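Oxalate oxidase 1 (Hordeum vulgare, PDB 1FI2) oxidises oxalate with molecular oxygen to carbon dioxide and hydrogen peroxide in the plant apoplast, using manganese, and also has superoxide dismutase activity. Local coordinates at residues Ser40-Ala45 / Ala55-Asp60; Ser73-Asp78 / Met149-Asn154; Leu59-Trp64 / Asn154-Gly159; Ile174-Leu179 / Val189-Lys194; Gln7-Ala12 / Lys27-Ala32. All coordinates share one frame; numbering follows the deposited sequence.

Contact 1 of 5, residues Ser40-Ala45 / Ala55-Asp60; sequences SKLTKA and AVTELD
One water holds T57 to the loop 40-45: it donates to T57 OG1 at 2.8 Å and to the carbonyl oxygen K44 O at 2.9 Å, bridging segments that share no direct hydrogen bond. Threonine suits the place because its two branches divide the work. With CG2 anti to the backbone N (OG1 at chi1 -60°), the hydroxyl serves the water while the methyl CG2 packs 3.7 Å from L42 CD2. The other methyl of L42 turns to a second partner, CD1 meeting L59 CD2 at 3.6 Å, and the two leucines cross obliquely. L59 CD1 in turn lies 3.8 Å from K41 CB, so the lysine lends its aliphatic root to the apolar patch while its extended chain carries NZ away to a salt bridge with E63. A type I turn from S40 to T43 shapes the loop, and S40 O accepts from both T43 N and T43 OG1, the latter at 2.9 Å. Strand 54-59 is the outermost strand of its cupin sheet within this chain and pairs with strand 73-79; the loop packs on it beside M98 and T128 of a neighbouring subunit, which touch L42 and L59 respectively.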
# COMPACT_ATOMS: atom_id res chain seq x y z
N SER A 40 -21.79 -20.79 2.82
CA SER A 40 -22.33 -21.56 3.94
C SER A 40 -21.33 -22.63 4.36
O SER A 40 -21.68 -23.52 5.15
CB SER A 40 -23.66 -22.22 3.57
OG SER A 40 -23.40 -23.28 2.66
N LYS A 41 -20.09 -22.52 3.90
CA LYS A 41 -19.07 -23.52 4.21
C LYS A 41 -18.64 -23.60 5.66
O LYS A 41 -18.11 -24.65 6.06
CB LYS A 41 -17.85 -23.34 3.29
CG LYS A 41 -18.13 -23.74 1.85
CD LYS A 41 -16.90 -23.63 0.95
CE LYS A 41 -17.18 -24.18 -0.43
NZ LYS A 41 -16.01 -24.06 -1.34
N LEU A 42 -18.88 -22.59 6.49
CA LEU A 42 -18.51 -22.65 7.90
C LEU A 42 -19.68 -22.97 8.82
O LEU A 42 -19.56 -22.86 10.04
CB LEU A 42 -17.87 -21.32 8.34
CG LEU A 42 -16.68 -20.84 7.50
CD1 LEU A 42 -16.10 -19.55 8.08
CD2 LEU A 42 -15.59 -21.90 7.39
N THR A 43 -20.81 -23.40 8.26
CA THR A 43 -21.98 -23.73 9.06
C THR A 43 -21.78 -24.96 9.95
O THR A 43 -22.40 -25.00 11.02
CB THR A 43 -23.25 -23.98 8.22
OG1 THR A 43 -23.00 -25.00 7.24
CG2 THR A 43 -23.72 -22.72 7.53
N LYS A 44 -21.02 -25.96 9.51
CA LYS A 44 -20.86 -27.18 10.29
C LYS A 44 -19.47 -27.36 10.88
O LYS A 44 -18.46 -26.85 10.38
CB LYS A 44 -21.21 -28.40 9.43
CG LYS A 44 -22.61 -28.39 8.85
CD LYS A 44 -22.94 -29.65 8.08
CE LYS A 44 -24.35 -29.58 7.52
NZ LYS A 44 -24.75 -30.85 6.84
N ALA A 45 -19.42 -28.11 11.98
CA ALA A 45 -18.16 -28.37 12.67
C ALA A 45 -17.29 -29.34 11.88
O ALA A 45 -17.78 -30.27 11.24
CB ALA A 45 -18.44 -28.93 14.06
N ALA A 55 -9.56 -29.15 13.97
CA ALA A 55 -9.82 -29.18 12.53
C ALA A 55 -10.05 -27.76 12.02
O ALA A 55 -10.83 -27.01 12.61
CB ALA A 55 -11.03 -30.04 12.22
N VAL A 56 -9.35 -27.41 10.95
CA VAL A 56 -9.48 -26.10 10.34
C VAL A 56 -10.34 -26.20 9.08
O VAL A 56 -10.01 -26.98 8.18
CB VAL A 56 -8.12 -25.49 9.95
CG1 VAL A 56 -8.30 -24.10 9.36
CG2 VAL A 56 -7.16 -25.44 11.13
N THR A 57 -11.43 -25.46 9.05
CA THR A 57 -12.28 -25.39 7.86
C THR A 57 -11.96 -24.04 7.22
O THR A 57 -12.26 -22.99 7.79
CB THR A 57 -13.77 -25.49 8.19
OG1 THR A 57 -14.05 -26.74 8.83
CG2 THR A 57 -14.63 -25.41 6.93
N GLU A 58 -11.24 -24.08 6.10
CA GLU A 58 -10.77 -22.86 5.46
C GLU A 58 -11.81 -22.13 4.63
O GLU A 58 -12.63 -22.74 3.93
CB GLU A 58 -9.55 -23.16 4.59
CG GLU A 58 -8.41 -23.85 5.31
CD GLU A 58 -7.07 -23.68 4.63
OE1 GLU A 58 -6.26 -22.83 5.07
OE2 GLU A 58 -6.81 -24.39 3.63
N LEU A 59 -11.72 -20.80 4.64
CA LEU A 59 -12.60 -19.99 3.80
C LEU A 59 -11.79 -18.86 3.17
O LEU A 59 -12.13 -17.68 3.23
CB LEU A 59 -13.82 -19.49 4.56
CG LEU A 59 -15.06 -19.17 3.72
CD1 LEU A 59 -15.52 -20.38 2.91
CD2 LEU A 59 -16.20 -18.67 4.59
N ASP A 60 -10.66 -19.26 2.59
CA ASP A 60 -9.79 -18.33 1.88
C ASP A 60 -10.28 -18.27 0.44
O ASP A 60 -11.28 -18.92 0.10
CB ASP A 60 -8.33 -18.74 1.98
CG ASP A 60 -7.97 -20.13 1.53
OD1 ASP A 60 -6.76 -20.44 1.49
OD2 ASP A 60 -8.87 -20.93 1.21
O HOH W 1 -16.53 -27.95 8.51

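Contact 2 of 5, residues Ser73-Asp78 / Met149-Asn154; sequences SMNRVD and MVVSFN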
# COMPACT_ATOMS: atom_id res chain seq x y z
N SER A 73 -10.66 -12.66 4.30
CA SER A 73 -11.01 -14.08 4.28
C SER A 73 -11.26 -14.55 5.71
O SER A 73 -11.04 -13.79 6.65
CB SER A 73 -9.95 -14.93 3.60
OG SER A 73 -8.79 -15.04 4.40
N MET A 74 -11.80 -15.76 5.87
CA MET A 74 -12.10 -16.29 7.19
C MET A 74 -11.72 -17.76 7.30
O MET A 74 -11.33 -18.42 6.34
CB MET A 74 -13.60 -16.24 7.50
CG MET A 74 -14.23 -14.88 7.68
SD MET A 74 -16.03 -14.97 7.70
CE MET A 74 -16.35 -15.24 9.43
N ASN A 75 -11.89 -18.30 8.51
CA ASN A 75 -11.83 -19.74 8.71
C ASN A 75 -12.48 -20.09 10.05
O ASN A 75 -12.66 -19.22 10.89
CB ASN A 75 -10.44 -20.31 8.57
CG ASN A 75 -9.42 -20.18 9.65
OD1 ASN A 75 -8.21 -20.18 9.33
ND2 ASN A 75 -9.79 -20.08 10.92
N ARG A 76 -12.84 -21.36 10.19
CA ARG A 76 -13.41 -21.87 11.43
C ARG A 76 -12.48 -22.95 11.98
O ARG A 76 -11.83 -23.65 11.20
CB ARG A 76 -14.80 -22.43 11.17
CG ARG A 76 -15.36 -23.28 12.30
CD ARG A 76 -16.76 -23.81 11.96
NE ARG A 76 -17.25 -24.64 13.05
CZ ARG A 76 -18.50 -24.74 13.48
NH1 ARG A 76 -19.47 -24.04 12.92
NH2 ARG A 76 -18.78 -25.55 14.49
N VAL A 77 -12.26 -22.98 13.29
CA VAL A 77 -11.44 -24.03 13.89
C VAL A 77 -12.22 -24.69 15.02
O VAL A 77 -12.73 -24.01 15.91
CB VAL A 77 -10.07 -23.57 14.41
CG1 VAL A 77 -9.22 -24.77 14.82
CG2 VAL A 77 -9.30 -22.74 13.40
N ASP A 78 -12.35 -26.02 14.96
CA ASP A 78 -13.04 -26.80 15.98
C ASP A 78 -12.02 -27.61 16.77
O ASP A 78 -11.01 -28.05 16.21
CB ASP A 78 -14.08 -27.73 15.37
CG ASP A 78 -15.24 -26.97 14.75
OD1 ASP A 78 -16.15 -26.57 15.50
OD2 ASP A 78 -15.24 -26.78 13.52
N MET A 149 -14.03 -21.61 17.26
CA MET A 149 -13.83 -20.19 17.02
C MET A 149 -13.95 -19.90 15.53
O MET A 149 -13.78 -20.80 14.70
CB MET A 149 -12.45 -19.74 17.51
CG MET A 149 -11.30 -20.46 16.83
SD MET A 149 -9.67 -19.98 17.42
CE MET A 149 -8.63 -20.65 16.12
N VAL A 150 -14.31 -18.68 15.19
CA VAL A 150 -14.35 -18.20 13.81
C VAL A 150 -13.45 -16.96 13.74
O VAL A 150 -13.61 -16.07 14.58
CB VAL A 150 -15.77 -17.86 13.33
CG1 VAL A 150 -15.74 -17.26 11.93
CG2 VAL A 150 -16.69 -19.07 13.35
N VAL A 151 -12.49 -16.94 12.82
CA VAL A 151 -11.57 -15.82 12.70
C VAL A 151 -11.62 -15.20 11.31
O VAL A 151 -12.01 -15.84 10.33
CB VAL A 151 -10.12 -16.22 13.02
CG1 VAL A 151 -9.99 -17.00 14.33
CG2 VAL A 151 -9.50 -17.03 11.89
N SER A 152 -11.16 -13.96 11.22
CA SER A 152 -11.06 -13.24 9.96
C SER A 152 -9.61 -12.80 9.78
O SER A 152 -8.86 -12.71 10.75
CB SER A 152 -11.97 -12.01 9.92
OG SER A 152 -13.33 -12.37 10.03
N PHE A 153 -9.23 -12.58 8.53
CA PHE A 153 -7.88 -12.17 8.19
C PHE A 153 -7.94 -10.96 7.26
O PHE A 153 -8.90 -10.79 6.51
CB PHE A 153 -7.09 -13.25 7.45
CG PHE A 153 -6.93 -14.55 8.19
CD1 PHE A 153 -7.86 -15.56 8.05
CD2 PHE A 153 -5.84 -14.75 9.04
CE1 PHE A 153 -7.73 -16.75 8.74
CE2 PHE A 153 -5.71 -15.94 9.73
CZ PHE A 153 -6.64 -16.94 9.58
N ASN A 154 -6.82 -10.25 7.20
CA ASN A 154 -6.75 -9.08 6.31
C ASN A 154 -5.99 -9.41 5.03
O ASN A 154 -5.26 -8.61 4.47
CB ASN A 154 -6.20 -7.88 7.03
CG ASN A 154 -4.77 -7.80 7.47
OD1 ASN A 154 -4.15 -8.79 7.82
ND2 ASN A 154 -4.27 -6.56 7.45
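M74 and V150 make the tightest apolar contact between these strands: M74 CE sits 3.3 Å from V150 CG1, closer than usual van der Waals packing, because the chain bends at the thioether (chi3 89°). An unbranched, bendable methionine can reach across to the neighbouring strand in this way. On the opposite face V77 and M149 lie side by side, pointing the same way, with V77 CG2 3.5 Å from M149 CE. Beside them N75 presses its amide on a valine, ND2 being 3.2 Å from V151 CG2, and sets OD1 at the edge of the F153 ring, 3.5 Å from CE1, with amide and ring planes 71° apart. These are adjacent antiparallel strands of the cupin jelly roll. S73, N75, V77, M149, V151 and F153 share one face, which carries the oxalate-binding N75 and brings the F153 side chain to about 5 Å from the manganese, edge-to-face with H90. M74, V150 and S152 meet I96 and M98 of a neighbouring subunit. The ladder is firm in its middle, V151 N reaching N75 O at 3.0 Å, but slackens at one end, where S73 N to F153 O is a weak 3.4 Å bond. R76 is looser too. It barely touches V150, and its guanidinium turns along its own strand to the opposite charge two residues on, gripping D78 side-on, NE to OD2 and NH2 to the syn lone pair of OD1, the latter at 3.0 Å.

Contact 3 of 5, residues Leu59-Trp64 / Asn154-Gly159; sequences LDVAEW and NSQNPG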
# COMPACT_ATOMS: atom_id res chain seq x y z
N LEU A 59 -11.72 -20.80 4.64
CA LEU A 59 -12.60 -19.99 3.80
C LEU A 59 -11.79 -18.86 3.17
O LEU A 59 -12.13 -17.68 3.23
CB LEU A 59 -13.82 -19.49 4.56
CG LEU A 59 -15.06 -19.17 3.72
CD1 LEU A 59 -15.52 -20.38 2.91
CD2 LEU A 59 -16.20 -18.67 4.59
N ASP A 60 -10.66 -19.26 2.59
CA ASP A 60 -9.79 -18.33 1.88
C ASP A 60 -10.28 -18.27 0.44
O ASP A 60 -11.28 -18.92 0.10
CB ASP A 60 -8.33 -18.74 1.98
CG ASP A 60 -7.97 -20.13 1.53
OD1 ASP A 60 -6.76 -20.44 1.49
OD2 ASP A 60 -8.87 -20.93 1.21
N VAL A 61 -9.58 -17.57 -0.45
CA VAL A 61 -10.03 -17.41 -1.83
C VAL A 61 -10.17 -18.70 -2.61
O VAL A 61 -11.05 -18.79 -3.47
CB VAL A 61 -9.12 -16.40 -2.57
CG1 VAL A 61 -7.74 -16.99 -2.83
CG2 VAL A 61 -9.77 -15.92 -3.86
N ALA A 62 -9.43 -19.75 -2.29
CA ALA A 62 -9.60 -21.05 -2.94
C ALA A 62 -10.94 -21.68 -2.61
O ALA A 62 -11.48 -22.45 -3.42
CB ALA A 62 -8.46 -21.97 -2.53
N GLU A 63 -11.50 -21.39 -1.44
CA GLU A 63 -12.78 -21.94 -1.02
C GLU A 63 -13.93 -20.94 -1.18
O GLU A 63 -15.10 -21.32 -1.26
CB GLU A 63 -12.69 -22.41 0.44
CG GLU A 63 -11.80 -23.63 0.61
CD GLU A 63 -12.41 -24.86 -0.04
OE1 GLU A 63 -13.62 -25.08 0.15
OE2 GLU A 63 -11.68 -25.59 -0.74
N TRP A 64 -13.61 -19.66 -1.24
CA TRP A 64 -14.58 -18.58 -1.40
C TRP A 64 -14.03 -17.60 -2.43
O TRP A 64 -13.43 -16.58 -2.09
CB TRP A 64 -14.84 -17.87 -0.08
CG TRP A 64 -16.05 -16.99 0.01
CD1 TRP A 64 -17.02 -16.79 -0.93
CD2 TRP A 64 -16.46 -16.23 1.16
NE1 TRP A 64 -17.98 -15.94 -0.46
CE2 TRP A 64 -17.67 -15.58 0.83
CE3 TRP A 64 -15.91 -16.02 2.43
CZ2 TRP A 64 -18.34 -14.74 1.72
CZ3 TRP A 64 -16.57 -15.19 3.31
CH2 TRP A 64 -17.77 -14.57 2.95
N ASN A 154 -6.82 -10.25 7.20
CA ASN A 154 -6.75 -9.08 6.31
C ASN A 154 -5.99 -9.41 5.03
O ASN A 154 -5.26 -8.61 4.47
CB ASN A 154 -6.20 -7.88 7.03
CG ASN A 154 -4.77 -7.80 7.47
OD1 ASN A 154 -4.15 -8.79 7.82
ND2 ASN A 154 -4.27 -6.56 7.45
N SER A 155 -6.28 -10.59 4.51
CA SER A 155 -5.76 -11.10 3.27
C SER A 155 -6.74 -12.16 2.74
O SER A 155 -7.39 -12.86 3.50
CB SER A 155 -4.38 -11.75 3.42
OG SER A 155 -3.97 -12.27 2.16
N GLN A 156 -6.79 -12.28 1.42
CA GLN A 156 -7.60 -13.31 0.77
C GLN A 156 -6.90 -14.66 0.85
O GLN A 156 -7.50 -15.71 0.62
CB GLN A 156 -7.86 -12.96 -0.70
CG GLN A 156 -6.61 -13.00 -1.58
CD GLN A 156 -6.89 -12.62 -3.02
OE1 GLN A 156 -7.52 -11.59 -3.26
NE2 GLN A 156 -6.42 -13.42 -3.96
N ASN A 157 -5.61 -14.64 1.14
CA ASN A 157 -4.79 -15.85 1.25
C ASN A 157 -3.67 -15.61 2.25
O ASN A 157 -2.51 -15.36 1.91
CB ASN A 157 -4.23 -16.17 -0.14
CG ASN A 157 -3.53 -17.50 -0.24
OD1 ASN A 157 -2.57 -17.68 -1.00
ND2 ASN A 157 -4.03 -18.46 0.53
N PRO A 158 -4.00 -15.67 3.55
CA PRO A 158 -3.04 -15.43 4.61
C PRO A 158 -1.84 -16.36 4.61
O PRO A 158 -0.73 -15.94 4.95
CB PRO A 158 -3.84 -15.56 5.90
CG PRO A 158 -5.13 -16.19 5.54
CD PRO A 158 -5.36 -15.95 4.07
N GLY A 159 -2.08 -17.62 4.27
CA GLY A 159 -1.06 -18.66 4.28
C GLY A 159 -0.92 -19.21 5.70
O GLY A 159 -1.32 -18.53 6.65
O HOH W 2 -4.43 -19.11 3.49
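V61 and Q156 meet at a slant: the valine's branched end lies across the glutamine chain, and V61 CG1 stands 4.0 Å from Q156 NE2. Q156 CB lies 4.1 Å from V61 CB. From there CG falls between the backbone N and the carbonyl carbon (chi1 67°) and the chain runs on extended, while the hydrogen bonds of its amide go to others, OE1 accepting from T69 N and NE2 donating to N68 OD1. A long, flexible chain with an amide at its end fits a buried place that needs both an apolar flank and two polar links. Beneath these side chains the backbones are joined directly. V61 N donates to Q156 O at 3.0 Å, the donor lying in the carbonyl plane, and V61 CB rests 3.6 Å from the same oxygen. D60 and N157 instead lie side by side and point the same way, their carboxylate and amide planes 55° apart, while D60 CB approaches Q156 O to 3.4 Å. Each loop is also braced from within: D60 O accepts from both E63 N and W64 N, and S155 OG accepts from N157 N at 3.1 Å in an ST turn. The contact thus joins two loops at one end of the cupin barrel, one leading from strand 54-59 to strand 73-79 and the other from strand 147-153 to strand 161-162, with D113 of a neighbouring subunit packing on D60 and N157.

Contact 4 of 5, residues Ile174-Leu179 / Val189-Lys194; sequences IPTPVL and VVELLK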
# COMPACT_ATOMS: atom_id res chain seq x y z
N ILE A 174 13.99 -31.21 6.71
CA ILE A 174 15.23 -30.46 6.97
C ILE A 174 16.24 -31.50 7.45
O ILE A 174 15.89 -32.36 8.27
CB ILE A 174 15.00 -29.40 8.05
CG1 ILE A 174 13.95 -28.38 7.61
CG2 ILE A 174 16.30 -28.69 8.41
CD1 ILE A 174 13.44 -27.46 8.71
N PRO A 175 17.46 -31.48 6.94
CA PRO A 175 18.46 -32.46 7.34
C PRO A 175 18.58 -32.53 8.85
O PRO A 175 18.66 -31.51 9.53
CB PRO A 175 19.74 -31.97 6.67
CG PRO A 175 19.26 -31.18 5.49
CD PRO A 175 17.98 -30.53 5.94
N THR A 176 18.82 -33.73 9.38
CA THR A 176 19.00 -33.92 10.82
C THR A 176 20.11 -33.09 11.41
O THR A 176 19.90 -32.40 12.42
CB THR A 176 19.08 -35.41 11.19
OG1 THR A 176 17.79 -35.98 10.94
CG2 THR A 176 19.44 -35.62 12.65
N PRO A 177 21.31 -33.07 10.83
CA PRO A 177 22.42 -32.28 11.33
C PRO A 177 22.12 -30.79 11.42
O PRO A 177 22.68 -30.08 12.26
CB PRO A 177 23.55 -32.58 10.35
CG PRO A 177 23.20 -33.90 9.76
CD PRO A 177 21.69 -33.85 9.63
N VAL A 178 21.28 -30.25 10.53
CA VAL A 178 20.86 -28.85 10.63
C VAL A 178 20.01 -28.69 11.90
O VAL A 178 20.20 -27.75 12.67
CB VAL A 178 20.06 -28.38 9.41
CG1 VAL A 178 19.49 -26.97 9.62
CG2 VAL A 178 20.92 -28.39 8.16
N LEU A 179 19.09 -29.62 12.11
CA LEU A 179 18.21 -29.58 13.26
C LEU A 179 18.90 -29.90 14.58
O LEU A 179 18.40 -29.39 15.59
CB LEU A 179 17.01 -30.52 13.07
CG LEU A 179 15.98 -30.08 12.02
CD1 LEU A 179 14.93 -31.17 11.85
CD2 LEU A 179 15.32 -28.77 12.41
N VAL A 189 17.07 -37.65 19.31
CA VAL A 189 15.92 -36.83 19.69
C VAL A 189 15.28 -36.24 18.44
O VAL A 189 14.06 -36.26 18.27
CB VAL A 189 16.32 -35.72 20.68
CG1 VAL A 189 15.14 -34.83 21.03
CG2 VAL A 189 16.91 -36.33 21.95
N VAL A 190 16.12 -35.74 17.52
CA VAL A 190 15.61 -35.19 16.27
C VAL A 190 14.87 -36.24 15.45
O VAL A 190 13.77 -35.97 14.97
CB VAL A 190 16.75 -34.56 15.44
CG1 VAL A 190 16.26 -34.09 14.08
CG2 VAL A 190 17.36 -33.39 16.20
N GLU A 191 15.43 -37.45 15.35
CA GLU A 191 14.77 -38.52 14.62
C GLU A 191 13.45 -38.92 15.26
O GLU A 191 12.49 -39.26 14.56
CB GLU A 191 15.69 -39.72 14.42
CG GLU A 191 16.92 -39.45 13.58
CD GLU A 191 16.69 -39.15 12.12
OE1 GLU A 191 15.54 -39.19 11.63
OE2 GLU A 191 17.68 -38.85 11.42
N LEU A 192 13.36 -38.89 16.59
CA LEU A 192 12.10 -39.22 17.27
C LEU A 192 11.03 -38.22 16.86
O LEU A 192 9.90 -38.59 16.53
CB LEU A 192 12.28 -39.22 18.78
CG LEU A 192 11.01 -39.34 19.63
CD1 LEU A 192 10.41 -40.74 19.52
CD2 LEU A 192 11.30 -38.99 21.08
N LEU A 193 11.37 -36.93 16.88
CA LEU A 193 10.44 -35.88 16.47
C LEU A 193 10.02 -36.05 15.02
O LEU A 193 8.82 -35.99 14.70
CB LEU A 193 11.07 -34.51 16.72
CG LEU A 193 11.11 -34.08 18.20
CD1 LEU A 193 12.26 -33.12 18.45
CD2 LEU A 193 9.78 -33.46 18.61
N LYS A 194 10.96 -36.31 14.11
CA LYS A 194 10.66 -36.53 12.71
C LYS A 194 9.69 -37.68 12.48
O LYS A 194 8.79 -37.60 11.65
CB LYS A 194 11.92 -36.78 11.88
CG LYS A 194 12.77 -35.55 11.60
CD LYS A 194 13.92 -35.90 10.66
CE LYS A 194 14.69 -34.66 10.23
NZ LYS A 194 15.71 -34.97 9.19
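V190 opens the contact by setting one methyl, CG1, between two residues of the other helix: it lies 3.8 Å from T176 CG2 and equally far from L179 CB. A branched valine suits this place because a single methyl serves both neighbours, the side chains of T176 and V190 running past one another in opposite directions. One residue on, E191 bends at chi2 (-67°), which turns its carboxylate back to the threonine. T176 OG1 donates to E191 OE2 at 2.9 Å from above the carboxylate plane, the two side chains meeting at about a right angle. K194, a turn beyond V190, runs extended past CG, and its CE lies 3.9 Å from L179 CD1. Its NZ ends between two oxygens, donating to I174 O at 2.8 Å and to T176 OG1 at 2.9 Å. The threonine hydroxyl is therefore both acceptor and donor, relaying between lysine and glutamate. The two neutral oxygens solvate the ammonium group, and the E191 carboxylate, reached through T176 OG1, would partly balance its charge. P175, at the N-cap position, starts the helix here. The contact packs helices 176-183 and 187-196, consecutive in the chain, against each other away from the barrel. Helix 163-169 lies against L179 through L167 and F168, and a neighbouring subunit brings F138 onto I174 and V185 onto L193.

Contact 5 of 5, residues Gln7-Ala12 / Lys27-Ala32; sequences QDFCVA and KPMSEA
V11 and K27 are joined by a short backbone hydrogen bond, K27 N to V11 O at 2.7 Å, with the donor nearly along the C=O axis. A water adds a second backbone link between the same two residues: it accepts from V11 N at 3.2 Å and donates to K27 O at 2.6 Å. Together they tie irregular segments that form no strand pair. The apolar contacts are lighter. M29 bends at both chi2 (-56°) and chi3 (-50°), which swings its thioether over to F9, the two side chains crossing at about a right angle. M29 SD lies 3.9 Å from F9 CB and the methyl CE 4.0 Å from F9 CD1, approaching the ring neither squarely over a face nor at the edge. A flexible methionine can follow an aromatic surface that is also met edge-to-face by F36 and by Y119 of a neighbouring subunit. V11 CG2 touches A32 CB at 4.3 Å, a small residue leaving room for the valine, which packs also on F36 and P65. A charged pair lies within 27-32: K27 folds at chi2 and chi3, and its NZ forms a salt bridge with E31 OE1 at 2.9 Å, while its CG still passes A12 O. Covalent bonding completes the set through the disulfide of C10 with C26, the residue just before K27. Since this is a secreted protein of the cell wall, a disulfide can persist, and it fastens covalently two parts of the N-terminal loop that otherwise hold by one direct hydrogen bond, a bridging water and modest apolar packing.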
# COMPACT_ATOMS: atom_id res chain seq x y z
N GLN A 7 -12.01 -2.32 -8.98
CA GLN A 7 -13.38 -2.42 -9.47
C GLN A 7 -14.23 -3.01 -8.34
O GLN A 7 -13.67 -3.41 -7.32
CB GLN A 7 -13.52 -3.27 -10.73
CG GLN A 7 -13.19 -4.74 -10.57
CD GLN A 7 -11.70 -4.98 -10.43
OE1 GLN A 7 -10.94 -4.57 -11.31
NE2 GLN A 7 -11.29 -5.61 -9.33
N ASP A 8 -15.55 -3.03 -8.52
CA ASP A 8 -16.42 -3.56 -7.47
C ASP A 8 -16.13 -5.02 -7.15
O ASP A 8 -16.08 -5.40 -5.97
CB ASP A 8 -17.89 -3.40 -7.86
CG ASP A 8 -18.39 -1.97 -7.98
OD1 ASP A 8 -19.51 -1.81 -8.52
OD2 ASP A 8 -17.72 -1.01 -7.57
N PHE A 9 -16.23 -5.89 -8.16
CA PHE A 9 -16.15 -7.34 -7.96
C PHE A 9 -15.19 -8.01 -8.95
O PHE A 9 -15.02 -7.52 -10.06
CB PHE A 9 -17.53 -7.98 -8.12
CG PHE A 9 -18.72 -7.26 -7.54
CD1 PHE A 9 -19.62 -6.61 -8.37
CD2 PHE A 9 -18.91 -7.19 -6.17
CE1 PHE A 9 -20.70 -5.93 -7.85
CE2 PHE A 9 -19.99 -6.51 -5.64
CZ PHE A 9 -20.89 -5.88 -6.48
N CYS A 10 -14.55 -9.10 -8.55
CA CYS A 10 -13.63 -9.82 -9.44
C CYS A 10 -13.51 -11.26 -8.93
O CYS A 10 -12.54 -11.61 -8.26
CB CYS A 10 -12.28 -9.11 -9.42
SG CYS A 10 -11.32 -9.08 -10.94
N VAL A 11 -14.57 -12.04 -9.13
CA VAL A 11 -14.59 -13.41 -8.61
C VAL A 11 -13.46 -14.23 -9.22
O VAL A 11 -13.31 -14.27 -10.44
CB VAL A 11 -15.95 -14.09 -8.86
CG1 VAL A 11 -16.05 -15.43 -8.14
CG2 VAL A 11 -17.09 -13.18 -8.43
N ALA A 12 -12.71 -14.92 -8.37
CA ALA A 12 -11.58 -15.70 -8.82
C ALA A 12 -11.94 -16.82 -9.79
O ALA A 12 -12.89 -17.58 -9.56
CB ALA A 12 -10.87 -16.32 -7.61
N LYS A 27 -13.37 -14.34 -13.13
CA LYS A 27 -14.40 -14.80 -14.07
C LYS A 27 -14.99 -13.54 -14.71
O LYS A 27 -15.15 -12.52 -14.02
CB LYS A 27 -15.54 -15.50 -13.34
CG LYS A 27 -15.22 -16.83 -12.68
CD LYS A 27 -14.89 -17.93 -13.66
CE LYS A 27 -16.03 -18.26 -14.61
NZ LYS A 27 -15.65 -19.33 -15.57
N PRO A 28 -15.37 -13.59 -15.97
CA PRO A 28 -16.16 -12.50 -16.56
C PRO A 28 -17.35 -12.25 -15.66
O PRO A 28 -17.95 -13.21 -15.14
CB PRO A 28 -16.55 -13.05 -17.92
CG PRO A 28 -15.54 -14.11 -18.22
CD PRO A 28 -15.22 -14.74 -16.88
N MET A 29 -17.79 -11.00 -15.47
CA MET A 29 -18.94 -10.74 -14.60
C MET A 29 -20.20 -11.45 -15.09
O MET A 29 -21.05 -11.84 -14.29
CB MET A 29 -19.21 -9.25 -14.41
CG MET A 29 -18.26 -8.51 -13.49
SD MET A 29 -18.12 -9.16 -11.83
CE MET A 29 -19.83 -9.32 -11.34
N SER A 30 -20.34 -11.67 -16.39
CA SER A 30 -21.46 -12.37 -16.99
C SER A 30 -21.63 -13.80 -16.50
O SER A 30 -22.74 -14.34 -16.56
CB SER A 30 -21.29 -12.40 -18.52
OG SER A 30 -20.06 -13.01 -18.87
N GLU A 31 -20.57 -14.44 -16.04
CA GLU A 31 -20.58 -15.81 -15.56
C GLU A 31 -20.62 -15.94 -14.04
O GLU A 31 -20.46 -17.06 -13.55
CB GLU A 31 -19.32 -16.51 -16.10
CG GLU A 31 -19.18 -16.42 -17.60
CD GLU A 31 -18.00 -17.14 -18.21
OE1 GLU A 31 -17.21 -17.80 -17.50
OE2 GLU A 31 -17.84 -17.05 -19.45
N ALA A 32 -20.86 -14.86 -13.31
CA ALA A 32 -20.80 -14.88 -11.85
C ALA A 32 -22.09 -15.19 -11.11
O ALA A 32 -22.02 -15.78 -10.02
CB ALA A 32 -20.28 -13.53 -11.35
O HOH W 3 -16.34 -12.16 -11.79

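In the fold
Contact 5 comes first along the chain, in the N-terminal loop before strand 38-39, and contact 4 lies last, in the helices after the barrel; their centres are 47 Å apart, on opposite sides of the chain's centre. Contacts 1, 2 and 3 cluster between them, with centres 8 to 12 Å apart. Contacts 1 and 2 share one antiparallel sheet, where strands 54-59 and 73-79 are neighbours. Both strands of contact 2 lie in the chain between the two segments of contact 3, which shares L59 and D60 with contact 1 and N154 with contact 2. Contact 5 reaches contact 3 through A12 on V61. The manganese-bearing barrel thus has extensions on both sides, and all five contacts also touch other subunits.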